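F-BAR domain only protein 1 (Danio rerio, PDB 5JP2) probably acts in an early step of clathrin-mediated endocytosis, seen here as a mu homology domain with an Eps15 peptide bound. Local coordinates at residues W17-A22 and P66-R71; A29-G34 and S141-L146; G45-S50 and L257-V262; T158-D163 and P239-A244. All coordinates share one frame; numbering follows the deposited sequence.

Contact 1 of 4, residues W17-A22 and P66-R71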
loop_
_atom_site.group_PDB
_atom_site.type_symbol
_atom_site.label_atom_id
_atom_site.label_comp_id
_atom_site.label_asym_id
_atom_site.label_seq_id
_atom_site.Cartn_x
_atom_site.Cartn_y
_atom_site.Cartn_z
ATOM N N TRP B 17 -7.947 -0.327 -27.316
ATOM C CA TRP B 17 -7.498 -1.511 -26.597
ATOM C C TRP B 17 -7.413 -1.244 -25.103
ATOM O O TRP B 17 -6.945 -0.170 -24.698
ATOM C CB TRP B 17 -6.141 -1.954 -27.126
ATOM C CG TRP B 17 -6.129 -2.178 -28.603
ATOM C CD1 TRP B 17 -6.948 -3.007 -29.311
ATOM C CD2 TRP B 17 -5.246 -1.578 -29.559
ATOM N NE1 TRP B 17 -6.635 -2.955 -30.646
ATOM C CE2 TRP B 17 -5.591 -2.087 -30.823
ATOM C CE3 TRP B 17 -4.199 -0.662 -29.466
ATOM C CZ2 TRP B 17 -4.924 -1.712 -31.984
ATOM C CZ3 TRP B 17 -3.541 -0.291 -30.619
ATOM C CH2 TRP B 17 -3.905 -0.811 -31.860
ATOM N N PRO B 18 -7.850 -2.179 -24.262
ATOM C CA PRO B 18 -7.831 -1.942 -22.815
ATOM C C PRO B 18 -6.526 -2.352 -22.149
ATOM O O PRO B 18 -5.923 -3.371 -22.487
ATOM C CB PRO B 18 -8.979 -2.823 -22.321
ATOM C CG PRO B 18 -8.925 -4.007 -23.256
ATOM C CD PRO B 18 -8.518 -3.453 -24.598
ATOM N N VAL B 19 -6.115 -1.562 -21.151
ATOM C CA VAL B 19 -5.083 -1.960 -20.203
ATOM C C VAL B 19 -5.589 -1.652 -18.804
ATOM O O VAL B 19 -6.544 -0.902 -18.618
ATOM C CB VAL B 19 -3.717 -1.268 -20.447
ATOM C CG1 VAL B 19 -3.187 -1.576 -21.838
ATOM C CG2 VAL B 19 -3.795 0.225 -20.217
ATOM N N ALA B 20 -4.939 -2.246 -17.811
ATOM C CA ALA B 20 -5.274 -2.017 -16.417
ATOM C C ALA B 20 -4.016 -1.720 -15.607
ATOM O O ALA B 20 -2.934 -2.219 -15.911
ATOM C CB ALA B 20 -6.003 -3.222 -15.833
ATOM N N ALA B 21 -4.177 -0.905 -14.568
ATOM C CA ALA B 21 -3.089 -0.485 -13.698
ATOM C C ALA B 21 -3.358 -0.925 -12.261
ATOM O O ALA B 21 -4.506 -1.127 -11.865
ATOM C CB ALA B 21 -2.903 1.026 -13.742
ATOM N N ALA B 22 -2.289 -1.104 -11.487
ATOM C CA ALA B 22 -2.402 -1.414 -10.068
ATOM C C ALA B 22 -1.370 -0.608 -9.306
ATOM O O ALA B 22 -0.185 -0.636 -9.638
ATOM C CB ALA B 22 -2.218 -2.903 -9.776
ATOM N N PRO B 66 0.443 1.799 -32.361
ATOM C CA PRO B 66 0.508 3.141 -31.766
ATOM C C PRO B 66 1.024 3.125 -30.337
ATOM O O PRO B 66 0.933 2.132 -29.619
ATOM C CB PRO B 66 -0.940 3.625 -31.824
ATOM C CG PRO B 66 -1.731 2.397 -31.880
ATOM C CD PRO B 66 -0.937 1.387 -32.631
ATOM N N VAL B 67 1.518 4.284 -29.920
ATOM C CA VAL B 67 2.320 4.414 -28.712
ATOM C C VAL B 67 1.421 4.504 -27.487
ATOM O O VAL B 67 0.654 5.457 -27.328
ATOM C CB VAL B 67 3.223 5.648 -28.806
ATOM C CG1 VAL B 67 4.012 5.839 -27.528
ATOM C CG2 VAL B 67 4.136 5.524 -29.991
ATOM N N LEU B 68 1.553 3.536 -26.598
ATOM C CA LEU B 68 0.874 3.577 -25.318
ATOM C C LEU B 68 1.587 4.577 -24.416
ATOM O O LEU B 68 2.782 4.444 -24.161
ATOM C CB LEU B 68 0.856 2.183 -24.705
ATOM C CG LEU B 68 0.299 2.051 -23.300
ATOM C CD1 LEU B 68 -1.075 2.627 -23.227
ATOM C CD2 LEU B 68 0.281 0.613 -22.924
ATOM N N SER B 69 0.862 5.580 -23.947
ATOM C CA SER B 69 1.429 6.679 -23.190
ATOM C C SER B 69 0.606 6.914 -21.934
ATOM O O SER B 69 -0.612 6.785 -21.968
ATOM C CB SER B 69 1.458 7.941 -24.022
ATOM O OG SER B 69 1.933 9.025 -23.247
ATOM N N PHE B 70 1.262 7.237 -20.820
ATOM C CA PHE B 70 0.525 7.492 -19.588
ATOM C C PHE B 70 1.153 8.625 -18.788
ATOM O O PHE B 70 2.249 9.094 -19.076
ATOM C CB PHE B 70 0.400 6.235 -18.736
ATOM C CG PHE B 70 1.687 5.732 -18.162
ATOM C CD1 PHE B 70 2.153 6.208 -16.950
ATOM C CD2 PHE B 70 2.395 4.737 -18.794
ATOM C CE1 PHE B 70 3.309 5.734 -16.402
ATOM C CE2 PHE B 70 3.555 4.259 -18.247
ATOM C CZ PHE B 70 4.011 4.760 -17.041
ATOM N N ARG B 71 0.418 9.066 -17.775
ATOM C CA ARG B 71 0.768 10.219 -16.960
ATOM C C ARG B 71 0.631 9.875 -15.481
ATOM O O ARG B 71 -0.354 9.254 -15.077
ATOM C CB ARG B 71 -0.165 11.371 -17.298
ATOM C CG ARG B 71 0.226 12.704 -16.770
ATOM C CD ARG B 71 -0.923 13.695 -16.898
ATOM N NE ARG B 71 -1.341 13.887 -18.280
ATOM C CZ ARG B 71 -0.718 14.665 -19.154
ATOM N NH1 ARG B 71 0.379 15.329 -18.810
ATOM N NH2 ARG B 71 -1.191 14.766 -20.385
#

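Contact 2 of 4, residues A29-G34 and S141-L146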
loop_
_atom_site.group_PDB
_atom_site.type_symbol
_atom_site.label_atom_id
_atom_site.label_comp_id
_atom_site.label_asym_id
_atom_site.label_seq_id
_atom_site.Cartn_x
_atom_site.Cartn_y
_atom_site.Cartn_z
ATOM N N ALA B 29 5.880 3.165 9.818
ATOM C CA ALA B 29 5.731 4.360 10.629
ATOM C C ALA B 29 6.264 4.086 12.025
ATOM O O ALA B 29 6.315 2.941 12.467
ATOM C CB ALA B 29 4.274 4.822 10.691
ATOM N N TYR B 30 6.698 5.146 12.692
ATOM C CA TYR B 30 7.136 5.055 14.077
ATOM C C TYR B 30 6.690 6.286 14.838
ATOM O O TYR B 30 7.050 7.403 14.477
ATOM C CB TYR B 30 8.652 4.892 14.171
ATOM C CG TYR B 30 9.118 4.663 15.580
ATOM C CD1 TYR B 30 8.565 3.660 16.349
ATOM C CD2 TYR B 30 10.134 5.416 16.129
ATOM C CE1 TYR B 30 8.975 3.432 17.626
ATOM C CE2 TYR B 30 10.566 5.190 17.418
ATOM C CZ TYR B 30 9.981 4.191 18.162
ATOM O OH TYR B 30 10.394 3.944 19.452
ATOM N N PHE B 31 5.935 6.075 15.899
ATOM C CA PHE B 31 5.541 7.132 16.806
ATOM C C PHE B 31 6.362 6.972 18.071
ATOM O O PHE B 31 6.261 5.949 18.751
ATOM C CB PHE B 31 4.049 7.065 17.102
ATOM C CG PHE B 31 3.181 7.379 15.920
ATOM C CD1 PHE B 31 2.852 6.402 14.996
ATOM C CD2 PHE B 31 2.661 8.641 15.750
ATOM C CE1 PHE B 31 2.037 6.692 13.925
ATOM C CE2 PHE B 31 1.853 8.929 14.677
ATOM C CZ PHE B 31 1.543 7.954 13.764
ATOM N N ARG B 32 7.202 7.962 18.358
ATOM C CA ARG B 32 8.193 7.807 19.411
ATOM C C ARG B 32 7.561 7.803 20.790
ATOM O O ARG B 32 8.039 7.107 21.686
ATOM C CB ARG B 32 9.241 8.913 19.318
ATOM C CG ARG B 32 10.064 8.884 18.048
ATOM C CD ARG B 32 11.360 9.675 18.209
ATOM N NE ARG B 32 12.067 9.287 19.425
ATOM C CZ ARG B 32 12.805 8.187 19.545
ATOM N NH1 ARG B 32 13.400 7.912 20.697
ATOM N NH2 ARG B 32 12.948 7.360 18.518
ATOM N N GLY B 33 6.508 8.573 20.992
ATOM C CA GLY B 33 5.943 8.659 22.316
ATOM C C GLY B 33 6.652 9.725 23.132
ATOM O O GLY B 33 7.236 10.665 22.598
ATOM N N GLY B 34 6.607 9.563 24.447
ATOM C CA GLY B 34 7.233 10.586 25.242
ATOM C C GLY B 34 6.471 11.898 25.148
ATOM O O GLY B 34 5.267 11.943 24.891
ATOM N N SER B 141 0.655 13.986 9.577
ATOM C CA SER B 141 -0.446 14.125 8.640
ATOM C C SER B 141 -0.373 13.137 7.494
ATOM O O SER B 141 -1.352 12.982 6.764
ATOM C CB SER B 141 -0.435 15.514 8.052
ATOM O OG SER B 141 0.742 15.714 7.308
ATOM N N ARG B 142 0.771 12.505 7.289
ATOM C CA ARG B 142 0.906 11.507 6.248
ATOM C C ARG B 142 0.509 10.120 6.727
ATOM O O ARG B 142 0.388 9.210 5.911
ATOM C CB ARG B 142 2.345 11.467 5.725
ATOM C CG ARG B 142 2.847 12.616 4.822
ATOM C CD ARG B 142 2.153 13.960 4.965
ATOM N NE ARG B 142 2.606 14.894 3.933
ATOM C CZ ARG B 142 2.037 16.067 3.672
ATOM N NH1 ARG B 142 0.978 16.470 4.358
ATOM N NH2 ARG B 142 2.526 16.837 2.713
ATOM N N ALA B 143 0.307 9.938 7.992
ATOM C CA ALA B 143 -0.015 8.616 8.495
ATOM C C ALA B 143 -1.510 8.472 8.660
ATOM O O ALA B 143 -2.130 9.303 9.322
ATOM C CB ALA B 143 0.671 8.369 9.831
ATOM N N PRO B 144 -2.122 7.441 8.091
ATOM C CA PRO B 144 -3.579 7.321 8.189
ATOM C C PRO B 144 -4.079 7.056 9.594
ATOM O O PRO B 144 -5.205 7.441 9.933
ATOM C CB PRO B 144 -3.890 6.148 7.257
ATOM C CG PRO B 144 -2.656 5.396 7.168
ATOM C CD PRO B 144 -1.532 6.357 7.302
ATOM N N LEU B 145 -3.292 6.407 10.426
ATOM C CA LEU B 145 -3.716 6.050 11.765
ATOM C C LEU B 145 -2.721 6.634 12.755
ATOM O O LEU B 145 -1.534 6.302 12.721
ATOM C CB LEU B 145 -3.817 4.534 11.895
ATOM C CG LEU B 145 -4.332 3.988 13.210
ATOM C CD1 LEU B 145 -5.716 4.468 13.455
ATOM C CD2 LEU B 145 -4.271 2.493 13.222
ATOM N N LEU B 146 -3.194 7.530 13.600
ATOM C CA LEU B 146 -2.355 8.177 14.587
ATOM C C LEU B 146 -2.327 7.337 15.845
ATOM O O LEU B 146 -3.373 6.899 16.313
ATOM C CB LEU B 146 -2.867 9.572 14.898
ATOM C CG LEU B 146 -2.019 10.621 14.213
ATOM C CD1 LEU B 146 -2.215 10.514 12.729
ATOM C CD2 LEU B 146 -2.358 11.995 14.737
#

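Contact 3 of 4, residues G45-S50 and L257-V262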
loop_
_atom_site.group_PDB
_atom_site.type_symbol
_atom_site.label_atom_id
_atom_site.label_comp_id
_atom_site.label_asym_id
_atom_site.label_seq_id
_atom_site.Cartn_x
_atom_site.Cartn_y
_atom_site.Cartn_z
ATOM N N GLY B 45 5.963 2.376 -2.844
ATOM C CA GLY B 45 4.906 2.062 -3.777
ATOM C C GLY B 45 5.405 1.397 -5.033
ATOM O O GLY B 45 6.572 1.514 -5.405
ATOM N N ASP B 46 4.470 0.740 -5.713
ATOM C CA ASP B 46 4.724 0.026 -6.950
ATOM C C ASP B 46 3.581 0.270 -7.927
ATOM O O ASP B 46 2.416 0.161 -7.554
ATOM C CB ASP B 46 4.876 -1.464 -6.693
ATOM C CG ASP B 46 4.694 -2.277 -7.948
ATOM O OD1 ASP B 46 3.572 -2.776 -8.155
ATOM O OD2 ASP B 46 5.652 -2.417 -8.736
ATOM N N LEU B 47 3.908 0.585 -9.171
ATOM C CA LEU B 47 2.926 0.706 -10.242
ATOM C C LEU B 47 3.093 -0.429 -11.238
ATOM O O LEU B 47 4.136 -0.549 -11.877
ATOM C CB LEU B 47 3.053 2.044 -10.955
ATOM C CG LEU B 47 2.138 2.276 -12.151
ATOM C CD1 LEU B 47 0.683 2.263 -11.758
ATOM C CD2 LEU B 47 2.482 3.591 -12.795
ATOM N N THR B 48 2.073 -1.253 -11.366
ATOM C CA THR B 48 2.070 -2.356 -12.307
ATOM C C THR B 48 1.006 -2.095 -13.372
ATOM O O THR B 48 -0.026 -1.487 -13.100
ATOM C CB THR B 48 1.817 -3.678 -11.572
ATOM O OG1 THR B 48 2.944 -3.979 -10.757
ATOM C CG2 THR B 48 1.621 -4.810 -12.518
ATOM N N MET B 49 1.274 -2.512 -14.604
ATOM C CA MET B 49 0.272 -2.436 -15.651
ATOM C C MET B 49 0.028 -3.819 -16.224
ATOM O O MET B 49 0.959 -4.602 -16.398
ATOM C CB MET B 49 0.667 -1.469 -16.749
ATOM C CG MET B 49 -0.412 -1.321 -17.785
ATOM S SD MET B 49 -0.121 -0.034 -18.975
ATOM C CE MET B 49 -0.387 1.423 -18.012
ATOM N N SER B 50 -1.238 -4.122 -16.485
ATOM C CA SER B 50 -1.660 -5.420 -16.983
ATOM C C SER B 50 -2.165 -5.299 -18.420
ATOM O O SER B 50 -2.761 -4.292 -18.801
ATOM C CB SER B 50 -2.745 -6.001 -16.083
ATOM O OG SER B 50 -3.002 -7.344 -16.412
ATOM N N LEU B 257 -0.640 9.553 -5.226
ATOM C CA LEU B 257 -0.284 9.311 -6.613
ATOM C C LEU B 257 -1.422 8.622 -7.355
ATOM O O LEU B 257 -2.141 7.788 -6.803
ATOM C CB LEU B 257 0.988 8.469 -6.686
ATOM C CG LEU B 257 1.513 8.011 -8.047
ATOM C CD1 LEU B 257 2.985 7.897 -7.978
ATOM C CD2 LEU B 257 0.956 6.669 -8.442
ATOM N N ASP B 258 -1.584 8.987 -8.623
ATOM C CA ASP B 258 -2.577 8.367 -9.485
ATOM C C ASP B 258 -2.015 8.304 -10.902
ATOM O O ASP B 258 -1.036 8.974 -11.227
ATOM C CB ASP B 258 -3.893 9.147 -9.438
ATOM C CG ASP B 258 -5.088 8.287 -9.723
ATOM O OD1 ASP B 258 -4.916 7.101 -10.051
ATOM O OD2 ASP B 258 -6.208 8.810 -9.637
ATOM N N VAL B 259 -2.641 7.491 -11.748
ATOM C CA VAL B 259 -2.192 7.297 -13.121
ATOM C C VAL B 259 -3.367 7.479 -14.080
ATOM O O VAL B 259 -4.491 7.062 -13.793
ATOM C CB VAL B 259 -1.537 5.912 -13.291
ATOM C CG1 VAL B 259 -2.530 4.812 -13.031
ATOM C CG2 VAL B 259 -0.916 5.782 -14.650
ATOM N N GLU B 260 -3.119 8.140 -15.203
ATOM C CA GLU B 260 -4.123 8.266 -16.242
ATOM C C GLU B 260 -3.448 8.170 -17.603
ATOM O O GLU B 260 -2.294 8.563 -17.764
ATOM C CB GLU B 260 -4.907 9.575 -16.124
ATOM C CG GLU B 260 -4.162 10.802 -16.551
ATOM C CD GLU B 260 -4.885 12.079 -16.184
ATOM O OE1 GLU B 260 -5.760 12.024 -15.301
ATOM O OE2 GLU B 260 -4.597 13.133 -16.789
ATOM N N LEU B 261 -4.164 7.616 -18.576
ATOM C CA LEU B 261 -3.614 7.443 -19.911
ATOM C C LEU B 261 -3.631 8.758 -20.667
ATOM O O LEU B 261 -4.415 9.656 -20.367
ATOM C CB LEU B 261 -4.405 6.407 -20.692
ATOM C CG LEU B 261 -4.430 4.986 -20.155
ATOM C CD1 LEU B 261 -5.063 4.056 -21.184
ATOM C CD2 LEU B 261 -3.050 4.535 -19.800
ATOM N N VAL B 262 -2.755 8.873 -21.655
ATOM C CA VAL B 262 -2.664 10.068 -22.487
ATOM C C VAL B 262 -2.959 9.632 -23.907
ATOM O O VAL B 262 -2.216 8.832 -24.487
ATOM C CB VAL B 262 -1.295 10.743 -22.398
ATOM C CG1 VAL B 262 -1.309 12.016 -23.187
ATOM C CG2 VAL B 262 -0.947 11.021 -20.962
#

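Contact 4 of 4, residues T158-D163 and P239-A244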
loop_
_atom_site.group_PDB
_atom_site.type_symbol
_atom_site.label_atom_id
_atom_site.label_comp_id
_atom_site.label_asym_id
_atom_site.label_seq_id
_atom_site.Cartn_x
_atom_site.Cartn_y
_atom_site.Cartn_z
ATOM N N THR B 158 3.762 -3.542 35.232
ATOM C CA THR B 158 3.896 -2.694 34.059
ATOM C C THR B 158 2.523 -2.450 33.461
ATOM O O THR B 158 1.747 -3.392 33.292
ATOM C CB THR B 158 4.790 -3.355 33.020
ATOM O OG1 THR B 158 6.043 -3.695 33.618
ATOM C CG2 THR B 158 5.011 -2.428 31.854
ATOM N N ARG B 159 2.207 -1.207 33.144
ATOM C CA ARG B 159 0.957 -0.939 32.458
ATOM C C ARG B 159 1.259 -0.288 31.118
ATOM O O ARG B 159 2.142 0.565 31.014
ATOM C CB ARG B 159 0.034 -0.071 33.304
ATOM C CG ARG B 159 -1.361 0.060 32.738
ATOM C CD ARG B 159 -2.196 1.051 33.514
ATOM N NE ARG B 159 -3.481 1.271 32.862
ATOM C CZ ARG B 159 -3.737 2.295 32.061
ATOM N NH1 ARG B 159 -2.791 3.191 31.821
ATOM N NH2 ARG B 159 -4.934 2.421 31.504
ATOM N N VAL B 160 0.531 -0.702 30.090
ATOM C CA VAL B 160 0.713 -0.186 28.741
ATOM C C VAL B 160 -0.650 0.205 28.201
ATOM O O VAL B 160 -1.614 -0.548 28.347
ATOM C CB VAL B 160 1.379 -1.241 27.839
ATOM C CG1 VAL B 160 1.402 -0.791 26.402
ATOM C CG2 VAL B 160 2.782 -1.530 28.328
ATOM N N SER B 161 -0.729 1.372 27.574
ATOM C CA SER B 161 -1.972 1.834 26.983
ATOM C C SER B 161 -1.702 2.435 25.609
ATOM O O SER B 161 -0.638 2.997 25.362
ATOM C CB SER B 161 -2.651 2.843 27.891
ATOM O OG SER B 161 -2.016 4.092 27.773
ATOM N N LEU B 162 -2.683 2.318 24.718
ATOM C CA LEU B 162 -2.572 2.857 23.369
ATOM C C LEU B 162 -3.838 3.589 22.957
ATOM O O LEU B 162 -4.927 3.018 22.996
ATOM C CB LEU B 162 -2.282 1.753 22.355
ATOM C CG LEU B 162 -2.184 2.203 20.892
ATOM C CD1 LEU B 162 -0.904 2.953 20.624
ATOM C CD2 LEU B 162 -2.289 1.021 19.968
ATOM N N ASP B 163 -3.695 4.840 22.552
ATOM C CA ASP B 163 -4.771 5.572 21.904
ATOM C C ASP B 163 -4.535 5.571 20.396
ATOM O O ASP B 163 -3.410 5.745 19.936
ATOM C CB ASP B 163 -4.875 7.004 22.427
ATOM C CG ASP B 163 -5.168 7.069 23.918
ATOM O OD1 ASP B 163 -5.695 6.091 24.471
ATOM O OD2 ASP B 163 -4.883 8.105 24.548
ATOM N N PRO B 239 14.313 -2.243 27.045
ATOM C CA PRO B 239 13.661 -0.953 26.808
ATOM C C PRO B 239 12.161 -1.064 26.969
ATOM O O PRO B 239 11.633 -2.156 27.189
ATOM C CB PRO B 239 14.043 -0.636 25.363
ATOM C CG PRO B 239 14.095 -1.980 24.728
ATOM C CD PRO B 239 14.656 -2.914 25.780
ATOM N N ALA B 240 11.469 0.060 26.870
ATOM C CA ALA B 240 10.027 0.034 26.953
ATOM C C ALA B 240 9.459 -0.764 25.780
ATOM O O ALA B 240 10.012 -0.750 24.680
ATOM C CB ALA B 240 9.468 1.450 26.946
ATOM N N PRO B 241 8.361 -1.476 25.998
ATOM C CA PRO B 241 7.774 -2.272 24.920
ATOM C C PRO B 241 7.208 -1.375 23.835
ATOM O O PRO B 241 6.867 -0.213 24.063
ATOM C CB PRO B 241 6.669 -3.056 25.624
ATOM C CG PRO B 241 6.254 -2.158 26.733
ATOM C CD PRO B 241 7.502 -1.452 27.192
ATOM N N SER B 242 7.131 -1.935 22.633
ATOM C CA SER B 242 6.568 -1.253 21.480
ATOM C C SER B 242 5.361 -2.021 20.978
ATOM O O SER B 242 5.347 -3.250 21.000
ATOM C CB SER B 242 7.583 -1.152 20.355
ATOM O OG SER B 242 8.576 -0.193 20.636
ATOM N N LEU B 243 4.356 -1.302 20.513
ATOM C CA LEU B 243 3.181 -1.929 19.933
ATOM C C LEU B 243 3.238 -1.841 18.414
ATOM O O LEU B 243 3.658 -0.826 17.857
ATOM C CB LEU B 243 1.906 -1.258 20.435
ATOM C CG LEU B 243 1.647 -1.318 21.938
ATOM C CD1 LEU B 243 1.964 0.016 22.557
ATOM C CD2 LEU B 243 0.239 -1.702 22.206
ATOM N N ALA B 244 2.818 -2.908 17.752
ATOM C CA ALA B 244 2.715 -2.956 16.304
ATOM C C ALA B 244 1.252 -3.001 15.893
ATOM O O ALA B 244 0.444 -3.693 16.520
ATOM C CB ALA B 244 3.456 -4.165 15.741
#

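Contact 1 of 4, residues W17-A22 and P66-R71
The indole of Trp-17 and the pyrrolidine ring of Pro-66 make the tighter of two apolar meetings between these segments. In the Trp-17 conformer described here, one of two modelled, the outer corner of the six-membered ring does the touching: CZ3 lies 3.5 Å from CG of Pro-66, and CH2 comes within 3.8 Å of CD of Pro-66. The proline carbons sit at the edge of the indole, in or near its plane, and the two side chains cross at about a right angle. With CG anti to the carbonyl carbon (chi1 -55°), the benzo end of the indole is carried across to the proline. Arg-265 makes a cation-pi contact with the indole, whose NE1 is hydrogen-bonded to the carbonyl O of Ser-12.

The second meeting is purely aliphatic. CG1 of Val-19 and CD2 of Leu-68 approach to 4.2 Å, each from a side chain that starts toward the other segment. Met-49 and Phe-51 of strand 39-52 also touch both residues. On the reverse face of strand 17-31, Pro-18, Ala-20 and Ala-22 pack against the bound peptide.

An alanine in place of Pro-66 would lack CG and CD, and would probably leave the edge of the indole without its neighbour here. Both meetings depend on shape and on exclusion of water, with no polar bond between the segments, so one face of strand 17-31 joins the interior while its reverse serves the peptide.

Contact 2 of 4, residues A29-G34 and S141-L146
Phe-31 carries this contact alone from its side, sending its ring into a bend of residues 143-146. Its CG stands anti to the carbonyl carbon (chi1 -67°), which aims CZ at the other segment, while chi2 of 85° sets only the tilt of the ring about the CB-CG axis, roughly perpendicular to the CA-CB-CG plane. CZ meets CB of Ala-143 at 4.0 Å and the CA of Leu-146 at the same distance, while its approach to the carbonyl O of Leu-145 is 3.6 Å. All three partners reach the ring obliquely.

The two leucines contribute very differently. Leu-145 presents its carbonyl to Phe-31 and directs its side chain to Val-245 and Phe-247 of strand 242-250. Leu-146 begins by pointing away from Phe-31, yet its CG still lies 4.3 Å from CE2 of Phe-31. Its chi1 of -103° departs from a staggered value, and its methyl groups are farther from the ring than CG is. The Leu-146 side chain is also about 5 Å from the bound zinc ion, which His-165 and Cys-167 coordinate.

Beyond the segments, Cys-39 and Asn-37 touch the Phe-31 side chain, and Tyr-280 packs on Ala-143 while its OH is hydrogen-bonded to the carbonyl O of Leu-145. That bond satisfies a polar atom set obliquely against an aromatic ring. The contact can therefore be apolar in character although a carbonyl takes part: the end of the ring rests against the bend, and the hydroxyl of Tyr-280 takes care of the oxygen.

Contact 3 of 4, residues G45-S50 and L257-V262
Two beta-sheets of a sandwich face each other where Leu-47 and Met-49, on strand 39-52, meet Val-259 and Leu-261, on the edge strand 258-261. CD1 of Leu-47 comes to 4.3 Å from CG1 of Val-259, both side chains starting toward the opposite sheet. Met-49 reaches over in a different way: chi1 of -176° and chi2 of 172° extend the chain, and a turn about the last bond swings CE to 4.5 Å from CD2 of Leu-261. Leu-261 supplies the rest of the reach, its end coming nearer than its first bond would suggest.

This face-to-face layering is the beta-sandwich construction known from mu homology domains, and Val-19, Ala-21 and Ile-23 of the adjacent strand 17-31 line the same interior. On the outer face of strand 39-52, Thr-48 OG1 donates to the syn lone pair of Asp-46 OD1 (2.9 Å), and the other carboxylate oxygen forms a salt bridge with Lys-132. Thr-48 and Ser-50 touch the bound peptide there. On the other strand, OD1 of Asp-258 receives the backbone N of Val-259 at 2.9 Å from above the carboxylate plane and is also salt-bridged to Lys-273.

Contact 4 of 4, residues T158-D163 and P239-A244
Val-160 straddles two residues of the facing segment, one with each methyl group. Its CG2 passes alongside the ring of Pro-241, 3.9 Å from CG of Pro-241, the two side chains sliding past each other in opposite directions. Its CG1 instead meets Leu-243 tip to tip, with CD1 of Leu-243 at 4.0 Å. The split follows from the valine's torsion: at a chi1 of 172°, CG1 is anti to the backbone N and CG2 is anti to the carbonyl carbon, which sends the two methyls to different partners.

Leu-243 in turn spreads its own fork over two residues of strand 157-166. While CD1 goes to Val-160, CD2 lies 4.3 Å from CB of Leu-162. Its CG is anti to the carbonyl carbon, and chi2 of 104° lies off the usual staggered values. Two pairs stand opposite each other: the CA atoms of Val-160 and Pro-241 are 8.3 Å apart, and those of Leu-162 and Leu-243 are 8.2 Å apart.

Val-181 and Leu-183 of strand 179-184 touch Leu-243, and Ala-149 of strand 145-154 reaches it as well. Leu-243 thus projects from the long mixed sheet, to which strand 242-250 belongs, toward the four-stranded antiparallel sheet of strand 157-166, and the facing aliphatic residues of the two form the kind of core found inside a beta-sandwich.

All four contacts are mainly buried and apolar, and each sets the long mixed sheet against a segment outside it. Contacts 1 and 3 are neighbours, centres about 9 Å apart: strands 17-31 and 39-52 pair within one sheet, and the second sheet is met on strand 258-261 in contact 3 but through the loop leading into strand 69-73 in contact 1. Contacts 2 and 4 lie beyond the chain's centre, their centres about 14 Å apart, and share the sheet containing strands 145-154 and 157-166. Strand 17-31 serves contacts 1 and 2. Aliphatic pairs make contacts 3 and 4, whereas aromatic rings lead in contacts 1 and 2; each has one partly exposed member, Pro-66, Leu-146, Leu-261 and Pro-241 in turn.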